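Local coordinates for BH2621 protein (Bacillus halodurans, PDB 2QML) that probably acts as a GNAT-family N-acyltransferase, perhaps moving fatty acyl groups from a carrier protein onto a lysine amine in siderophore biosynthesis, at residues A145-R150 with H156-C161; P165-E170 with G176-C181. All coordinates share one frame; numbering follows the deposited sequence.

Overall arrangement
From the N terminus, the chain lays down five strands of the mixed sheet, and the sixth, 142-145, runs into contact 1. Contact 1 begins at the end of that strand: residues 145-150 lead into helix 152-160, and Phe158 on that helix reaches back to close the short connection. Contact 2 follows, where the chain turns after strand 164-170 and comes back as strand 175-182, antiparallel to it, a beta hairpin. The two contacts are in series and neither encloses the other, yet they touch. Strand 175-182 lies between strands 142-145 and 164-170, with backbone hydrogen bonds joining Ala145 to Met179 and Pro147 to Leu177, and Met179, present as selenomethionine, packs on Pro147, Phe158 and Lys159.

Contact 1 (A145-R150 with H156-C161); sequences AEPDRR and HVFKKC
Phe158 reaches from helix 152-160 to Ala145 at the end of strand 142-145 and Pro147 in the loop after it. Its CB leaves the helix toward them, and a chi1 of -75° sets CG anti to the carbonyl carbon, carrying the ring toward the loop. Along one side of the ring, Phe158 CD2 meets Pro147 CG at 3.9 Å. The next atom, CE2, also touches Pro147 CD, 4.0 Å away. CE1, CE2 and CZ all lie under the Ala145 methyl, Phe158 CZ at the tip coming within 3.7 Å of Ala145 CB. That methyl sits over one face, displaced toward the rim, in a CH-pi contact 3.8 Å from the ring centroid; Pro147 CG approaches obliquely. The connection is the strand-to-helix link that follows strand 142-145 in the GNAT fold, and all three touching residues are buried. Phe163 adds an edge-to-face ring contact to Phe158, and a glycerol, probably from crystallisation, lies about 3 Å from its side chain and hydrogen-bonds Glu146 OE1. Further along the loop, Asp148 forms an Asx turn: OD1 accepts a hydrogen bond from the backbone N of Arg150 at 2.9 Å through its anti lone pair. Arg150 also forms a salt bridge with this carboxylate, side-on, NE giving OD1 its second bond at 2.8 Å and NH2 reaching OD2 at 2.9 Å, both nearly in the guanidinium plane but 27° and 36° out of the carboxylate plane.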
ATOM      1  N   ALA A 145      -1.729   7.394  -4.802  1.00 20.12           N
ATOM      2  CA  ALA A 145      -1.626   7.290  -3.344  1.00 19.79           C
ATOM      3  C   ALA A 145      -2.073   8.660  -2.792  1.00 22.51           C
ATOM      4  O   ALA A 145      -1.941   9.707  -3.473  1.00 22.37           O
ATOM      5  CB  ALA A 145      -0.241   6.982  -2.937  1.00 22.63           C
ATOM      6  N   GLU A 146      -2.663   8.628  -1.592  1.00 21.70           N
ATOM      7  CA  GLU A 146      -3.112   9.845  -0.898  1.00 23.74           C
ATOM      8  C   GLU A 146      -2.720   9.798   0.582  1.00 23.29           C
ATOM      9  O   GLU A 146      -3.598   9.891   1.436  1.00 25.68           O
ATOM     10  CB  GLU A 146      -4.625  10.095  -1.147  1.00 24.09           C
ATOM     11  CG  GLU A 146      -5.537   8.849  -1.168  1.00 28.93           C
ATOM     12  CD  GLU A 146      -5.346   7.977   0.066  1.00 32.64           C
ATOM     13  OE1 GLU A 146      -4.323   7.248   0.073  1.00 34.59           O
ATOM     14  OE2 GLU A 146      -6.167   8.023   1.039  1.00 28.96           O
ATOM     15  N   PRO A 147      -1.394   9.748   0.863  1.00 21.20           N
ATOM     16  CA  PRO A 147      -0.940   9.778   2.228  1.00 22.49           C
ATOM     17  C   PRO A 147      -1.467  11.031   2.944  1.00 21.51           C
ATOM     18  O   PRO A 147      -1.613  12.080   2.289  1.00 20.84           O
ATOM     19  CB  PRO A 147       0.590   9.882   2.088  1.00 22.19           C
ATOM     20  CG  PRO A 147       0.831  10.455   0.665  1.00 19.74           C
ATOM     21  CD  PRO A 147      -0.273   9.802  -0.115  1.00 21.64           C
ATOM     22  N   ASP A 148      -1.744  10.934   4.238  1.00 20.39           N
ATOM     23  CA  ASP A 148      -1.996  12.099   5.046  1.00 21.49           C
ATOM     24  C   ASP A 148      -0.908  13.135   4.756  1.00 22.75           C
ATOM     25  O   ASP A 148       0.298  12.792   4.733  1.00 21.23           O
ATOM     26  CB  ASP A 148      -2.005  11.708   6.516  1.00 22.14           C
ATOM     27  CG  ASP A 148      -2.465  12.811   7.406  1.00 23.90           C
ATOM     28  OD1 ASP A 148      -1.769  13.847   7.549  1.00 26.60           O
ATOM     29  OD2 ASP A 148      -3.506  12.632   8.021  1.00 27.21           O
ATOM     30  N   ARG A 149      -1.280  14.405   4.572  1.00 20.12           N
ATOM     31  CA  ARG A 149      -0.277  15.417   4.221  1.00 22.53           C
ATOM     32  C   ARG A 149       0.829  15.615   5.263  1.00 21.53           C
ATOM     33  O   ARG A 149       1.919  16.163   4.965  1.00 23.65           O
ATOM     34  CB  ARG A 149      -0.968  16.745   3.908  1.00 21.50           C
ATOM     35  CG  ARG A 149      -1.628  17.383   5.093  1.00 22.75           C
ATOM     36  CD  ARG A 149      -2.076  18.781   4.723  1.00 24.14           C
ATOM     37  NE  ARG A 149      -2.673  19.414   5.874  1.00 24.23           N
ATOM     38  CZ  ARG A 149      -2.869  20.737   5.970  1.00 23.42           C
ATOM     39  NH1 ARG A 149      -2.495  21.537   5.001  1.00 22.83           N
ATOM     40  NH2 ARG A 149      -3.389  21.242   7.060  1.00 22.66           N
ATOM     41  N   ARG A 150       0.567  15.158   6.480  1.00 21.44           N
ATOM     42  CA  ARG A 150       1.531  15.238   7.565  1.00 24.83           C
ATOM     43  C   ARG A 150       2.541  14.085   7.596  1.00 25.01           C
ATOM     44  O   ARG A 150       3.511  14.142   8.385  1.00 25.04           O
ATOM     45  CB  ARG A 150       0.789  15.266   8.892  1.00 26.42           C
ATOM     46  CG  ARG A 150      -0.138  16.435   9.052  1.00 30.42           C
ATOM     47  CD  ARG A 150      -1.019  16.205  10.272  1.00 29.45           C
ATOM     48  NE  ARG A 150      -1.899  15.051  10.091  1.00 30.59           N
ATOM     49  CZ  ARG A 150      -2.663  14.548  11.046  1.00 38.58           C
ATOM     50  NH1 ARG A 150      -2.700  15.118  12.249  1.00 41.91           N
ATOM     51  NH2 ARG A 150      -3.420  13.503  10.803  1.00 32.75           N
ATOM     52  N   HIS A 156       7.886  11.132   1.207  1.00 20.78           N
ATOM     53  CA  HIS A 156       9.257  10.941   0.695  1.00 23.18           C
ATOM     54  C   HIS A 156       9.458   9.579   0.010  1.00 21.42           C
ATOM     55  O   HIS A 156      10.023   9.503  -1.085  1.00 22.41           O
ATOM     56  CB  HIS A 156      10.245  11.128   1.845  1.00 22.17           C
ATOM     57  CG  HIS A 156      11.660  10.807   1.480  1.00 27.70           C
ATOM     58  ND1 HIS A 156      12.441  11.644   0.715  1.00 33.30           N
ATOM     59  CD2 HIS A 156      12.401   9.695   1.700  1.00 29.07           C
ATOM     60  CE1 HIS A 156      13.615  11.078   0.510  1.00 29.16           C
ATOM     61  NE2 HIS A 156      13.625   9.904   1.109  1.00 30.35           N
ATOM     62  N   VAL A 157       9.019   8.518   0.662  1.00 21.60           N
ATOM     63  CA  VAL A 157       9.142   7.165   0.140  1.00 23.09           C
ATOM     64  C   VAL A 157       8.419   7.097  -1.232  1.00 23.11           C
ATOM     65  O   VAL A 157       8.969   6.605  -2.227  1.00 22.99           O
ATOM     66  CB  VAL A 157       8.546   6.122   1.132  1.00 23.78           C
ATOM     67  CG1 VAL A 157       8.336   4.734   0.459  1.00 22.20           C
ATOM     68  CG2 VAL A 157       9.380   5.959   2.400  1.00 23.98           C
ATOM     69  N   PHE A 158       7.180   7.583  -1.276  1.00 20.86           N
ATOM     70  CA  PHE A 158       6.413   7.594  -2.519  1.00 21.35           C
ATOM     71  C   PHE A 158       7.174   8.364  -3.601  1.00 21.00           C
ATOM     72  O   PHE A 158       7.321   7.880  -4.720  1.00 22.11           O
ATOM     73  CB  PHE A 158       4.987   8.136  -2.344  1.00 23.09           C
ATOM     74  CG  PHE A 158       4.011   7.195  -1.678  1.00 21.69           C
ATOM     75  CD1 PHE A 158       3.825   5.921  -2.179  1.00 22.66           C
ATOM     76  CD2 PHE A 158       3.221   7.585  -0.588  1.00 22.26           C
ATOM     77  CE1 PHE A 158       2.891   5.072  -1.608  1.00 22.90           C
ATOM     78  CE2 PHE A 158       2.292   6.742  -0.020  1.00 22.45           C
ATOM     79  CZ  PHE A 158       2.147   5.477  -0.499  1.00 20.78           C
ATOM     80  N   LYS A 159       7.690   9.552  -3.300  1.00 20.95           N
ATOM     81  CA  LYS A 159       8.461  10.292  -4.302  1.00 25.11           C
ATOM     82  C   LYS A 159       9.651   9.481  -4.821  1.00 25.54           C
ATOM     83  O   LYS A 159       9.917   9.460  -6.018  1.00 23.82           O
ATOM     84  CB  LYS A 159       8.966  11.615  -3.731  1.00 27.58           C
ATOM     85  CG  LYS A 159       7.905  12.676  -3.593  1.00 25.20           C
ATOM     86  CD  LYS A 159       8.497  13.960  -3.003  1.00 29.50           C
ATOM     87  CE  LYS A 159       7.393  14.969  -2.709  1.00 34.33           C
ATOM     88  NZ  LYS A 159       7.908  16.141  -1.950  1.00 32.05           N
ATOM     89  N   LYS A 160      10.364   8.803  -3.916  1.00 24.01           N
ATOM     90  CA  LYS A 160      11.532   8.009  -4.281  1.00 25.28           C
ATOM     91  C   LYS A 160      11.143   6.870  -5.196  1.00 25.31           C
ATOM     92  O   LYS A 160      11.969   6.429  -6.003  1.00 27.95           O
ATOM     93  CB  LYS A 160      12.230   7.498  -3.027  1.00 28.15           C
ATOM     94  CG  LYS A 160      13.117   8.554  -2.341  1.00 39.31           C
ATOM     95  CD  LYS A 160      14.636   8.363  -2.562  1.00 47.69           C
ATOM     96  CE  LYS A 160      15.117   7.053  -1.841  1.00 57.43           C
ATOM     97  NZ  LYS A 160      16.577   6.931  -1.515  1.00 51.57           N
ATOM     98  N   CYS A 161       9.906   6.389  -5.096  1.00 24.43           N
ATOM     99  CA  CYS A 161       9.396   5.327  -5.972  1.00 24.36           C
ATOM    100  C   CYS A 161       8.740   5.801  -7.262  1.00 25.93           C
ATOM    101  O   CYS A 161       8.206   4.976  -7.996  1.00 28.25           O
ATOM    102  CB  CYS A 161       8.440   4.423  -5.214  1.00 24.28           C
ATOM    103  SG  CYS A 161       9.318   3.636  -3.852  1.00 27.16           S
TER

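Contact 2 (P165-E170 with G176-C181); sequences PVKEVE and GLLMKC
The flat peptide groups of Val169 and Gly176 exchange two hydrogen bonds of different geometry. Gly176 N lies in the carbonyl plane of Val169 O, whereas Val169 N approaches Gly176 O from above its carbonyl plane, 41° out of it, at 2.9 Å. The carbonyl of Leu178 accepts a hydrogen bond from Val166 N at 2.8 Å with only a slight tilt from its plane. Leu178 N in turn donates to Lys167 O at 2.8 Å, so Val166 and Lys167 both face Leu178: a classic beta bulge in the antiparallel hairpin that ends the GNAT sheet, with strand 164-170 at its margin. On the face carrying Pro165, Glu168, Leu177 and selenomethionine Met179, the flank of the proline ring rests on Leu177, CB to CD2 3.9 Å. Glu168 OE2 forms a salt bridge with Arg149. On the face carrying Lys167, Val169 and Leu178, Val169 CG1 meets Leu178 CB at 3.7 Å; with chi1 -68°, CG1 is anti to the carbonyl carbon, while CG2 lies against the carbonyl of Gly176. Lys167 NZ hydrogen-bonds to Tyr98 O. At the bulge, Val166 CG2 crosses the bent chain of Lys180, touching its CG at 3.6 Å.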
ATOM      1  N   PRO A 165       3.702  14.495  -6.587  1.00 22.47           N
ATOM      2  CA  PRO A 165       2.564  15.134  -5.897  1.00 21.46           C
ATOM      3  C   PRO A 165       1.726  15.964  -6.866  1.00 21.61           C
ATOM      4  O   PRO A 165       2.270  16.575  -7.796  1.00 24.65           O
ATOM      5  CB  PRO A 165       3.228  15.992  -4.809  1.00 23.14           C
ATOM      6  CG  PRO A 165       4.634  16.124  -5.227  1.00 29.80           C
ATOM      7  CD  PRO A 165       5.000  14.976  -6.092  1.00 22.97           C
ATOM      8  N   VAL A 166       0.416  15.919  -6.684  1.00 20.82           N
ATOM      9  CA  VAL A 166      -0.533  16.668  -7.497  1.00 21.61           C
ATOM     10  C   VAL A 166      -1.105  17.827  -6.667  1.00 21.16           C
ATOM     11  O   VAL A 166      -0.885  18.973  -7.021  1.00 20.31           O
ATOM     12  CB  VAL A 166      -1.657  15.789  -8.055  1.00 22.00           C
ATOM     13  CG1 VAL A 166      -2.621  16.635  -8.870  1.00 20.62           C
ATOM     14  CG2 VAL A 166      -1.071  14.575  -8.898  1.00 21.27           C
ATOM     15  N   LYS A 167      -1.798  17.531  -5.571  1.00 19.93           N
ATOM     16  CA  LYS A 167      -2.503  18.518  -4.789  1.00 18.64           C
ATOM     17  C   LYS A 167      -3.054  17.875  -3.547  1.00 19.03           C
ATOM     18  O   LYS A 167      -3.156  16.653  -3.455  1.00 19.00           O
ATOM     19  CB  LYS A 167      -3.682  19.085  -5.606  1.00 18.14           C
ATOM     20  CG  LYS A 167      -4.795  18.052  -5.893  1.00 18.46           C
ATOM     21  CD  LYS A 167      -5.816  18.541  -6.883  1.00 20.96           C
ATOM     22  CE  LYS A 167      -6.843  17.493  -7.123  1.00 18.92           C
ATOM     23  NZ  LYS A 167      -7.922  17.945  -8.034  1.00 22.21           N
ATOM     24  N   GLU A 168      -3.407  18.711  -2.588  1.00 18.35           N
ATOM     25  CA  GLU A 168      -4.088  18.225  -1.426  1.00 19.09           C
ATOM     26  C   GLU A 168      -5.509  17.792  -1.813  1.00 19.11           C
ATOM     27  O   GLU A 168      -6.143  18.323  -2.710  1.00 19.60           O
ATOM     28  CB  GLU A 168      -4.144  19.266  -0.301  1.00 20.58           C
ATOM     29  CG  GLU A 168      -2.798  19.588   0.348  1.00 19.88           C
ATOM     30  CD  GLU A 168      -2.872  20.604   1.462  1.00 21.40           C
ATOM     31  OE1 GLU A 168      -3.916  21.224   1.677  1.00 20.04           O
ATOM     32  OE2 GLU A 168      -1.819  20.797   2.135  1.00 20.53           O
ATOM     33  N   VAL A 169      -5.992  16.806  -1.072  1.00 20.60           N
ATOM     34  CA  VAL A 169      -7.365  16.330  -1.185  1.00 19.80           C
ATOM     35  C   VAL A 169      -8.020  16.309   0.212  1.00 18.70           C
ATOM     36  O   VAL A 169      -7.489  15.703   1.150  1.00 21.78           O
ATOM     37  CB  VAL A 169      -7.426  14.948  -1.879  1.00 18.77           C
ATOM     38  CG1 VAL A 169      -7.023  15.048  -3.351  1.00 20.38           C
ATOM     39  CG2 VAL A 169      -6.510  13.904  -1.195  1.00 22.83           C
ATOM     40  N   GLU A 170      -9.097  17.049   0.308  1.00 21.79           N
ATOM     41  CA  GLU A 170      -9.908  17.154   1.518  1.00 19.93           C
ATOM     42  C   GLU A 170     -10.824  15.955   1.595  1.00 23.38           C
ATOM     43  O   GLU A 170     -11.900  15.976   1.041  1.00 23.19           O
ATOM     44  CB  GLU A 170     -10.741  18.435   1.493  1.00 24.76           C
ATOM     45  CG  GLU A 170      -9.971  19.633   1.804  1.00 29.85           C
ATOM     46  CD  GLU A 170     -10.189  20.050   3.245  1.00 37.65           C
ATOM     47  OE1 GLU A 170     -10.250  19.189   4.146  1.00 41.83           O
ATOM     48  OE2 GLU A 170     -10.343  21.232   3.458  1.00 30.76           O
ATOM     49  N   GLY A 176      -5.252  14.642   2.584  1.00 21.22           N
ATOM     50  CA  GLY A 176      -4.243  13.842   1.951  1.00 19.68           C
ATOM     51  C   GLY A 176      -3.482  14.648   0.917  1.00 18.79           C
ATOM     52  O   GLY A 176      -3.902  15.756   0.571  1.00 20.43           O
ATOM     53  N   LEU A 177      -2.357  14.101   0.476  1.00 17.61           N
ATOM     54  CA  LEU A 177      -1.587  14.634  -0.635  1.00 18.07           C
ATOM     55  C   LEU A 177      -1.792  13.620  -1.748  1.00 17.89           C
ATOM     56  O   LEU A 177      -1.293  12.492  -1.661  1.00 20.33           O
ATOM     57  CB  LEU A 177      -0.110  14.852  -0.308  1.00 18.59           C
ATOM     58  CG  LEU A 177       0.738  15.415  -1.456  1.00 21.24           C
ATOM     59  CD1 LEU A 177       0.327  16.838  -1.860  1.00 22.40           C
ATOM     60  CD2 LEU A 177       2.222  15.326  -1.069  1.00 22.55           C
ATOM     61  N   LEU A 178      -2.576  13.981  -2.752  1.00 20.76           N
ATOM     62  CA  LEU A 178      -2.757  13.100  -3.914  1.00 21.66           C
ATOM     63  C   LEU A 178      -1.436  13.065  -4.702  1.00 22.41           C
ATOM     64  O   LEU A 178      -0.870  14.119  -5.033  1.00 20.01           O
ATOM     65  CB  LEU A 178      -3.927  13.555  -4.763  1.00 21.59           C
ATOM     66  CG  LEU A 178      -4.217  12.804  -6.071  1.00 21.06           C
ATOM     67  CD1 LEU A 178      -4.538  11.314  -5.834  1.00 19.76           C
ATOM     68  CD2 LEU A 178      -5.347  13.501  -6.922  1.00 23.38           C
HETATM   69  N   MSE A 179      -0.959  11.859  -4.984  1.00 21.30           N
HETATM   70  CA  MSE A 179       0.284  11.610  -5.706  1.00 20.39           C
HETATM   71  C   MSE A 179      -0.010  10.572  -6.781  1.00 19.77           C
HETATM   72  O   MSE A 179      -0.807   9.651  -6.538  1.00 21.84           O
HETATM   73  CB  MSE A 179       1.360  11.097  -4.779  1.00 20.39           C
HETATM   74  CG  MSE A 179       1.550  11.983  -3.605  1.00 20.38           C
HETATM   75 SE   MSE A 179       2.910  11.304  -2.376  0.75 25.68          SE
HETATM   76  CE  MSE A 179       4.542  11.793  -3.330  1.00 19.03           C
ATOM     77  N   LYS A 180       0.592  10.740  -7.952  1.00 20.74           N
ATOM     78  CA  LYS A 180       0.415   9.821  -9.073  1.00 21.17           C
ATOM     79  C   LYS A 180       1.734   9.255  -9.539  1.00 23.03           C
ATOM     80  O   LYS A 180       2.711   9.979  -9.686  1.00 22.10           O
ATOM     81  CB  LYS A 180      -0.268  10.487 -10.265  1.00 21.68           C
ATOM     82  CG  LYS A 180      -1.606  11.124  -9.934  1.00 29.97           C
ATOM     83  CD  LYS A 180      -2.536  11.375 -11.162  1.00 33.95           C
ATOM     84  CE  LYS A 180      -1.993  12.233 -12.236  1.00 45.21           C
ATOM     85  NZ  LYS A 180      -3.047  12.361 -13.318  1.00 44.19           N
ATOM     86  N   CYS A 181       1.750   7.949  -9.785  1.00 19.84           N
ATOM     87  CA  CYS A 181       2.919   7.256 -10.316  1.00 22.70           C
ATOM     88  C   CYS A 181       2.544   6.668 -11.678  1.00 21.99           C
ATOM     89  O   CYS A 181       1.656   5.839 -11.751  1.00 22.19           O
ATOM     90  CB  CYS A 181       3.340   6.183  -9.368  1.00 25.97           C
ATOM     91  SG  CYS A 181       4.904   5.420  -9.868  1.00 28.94           S
TER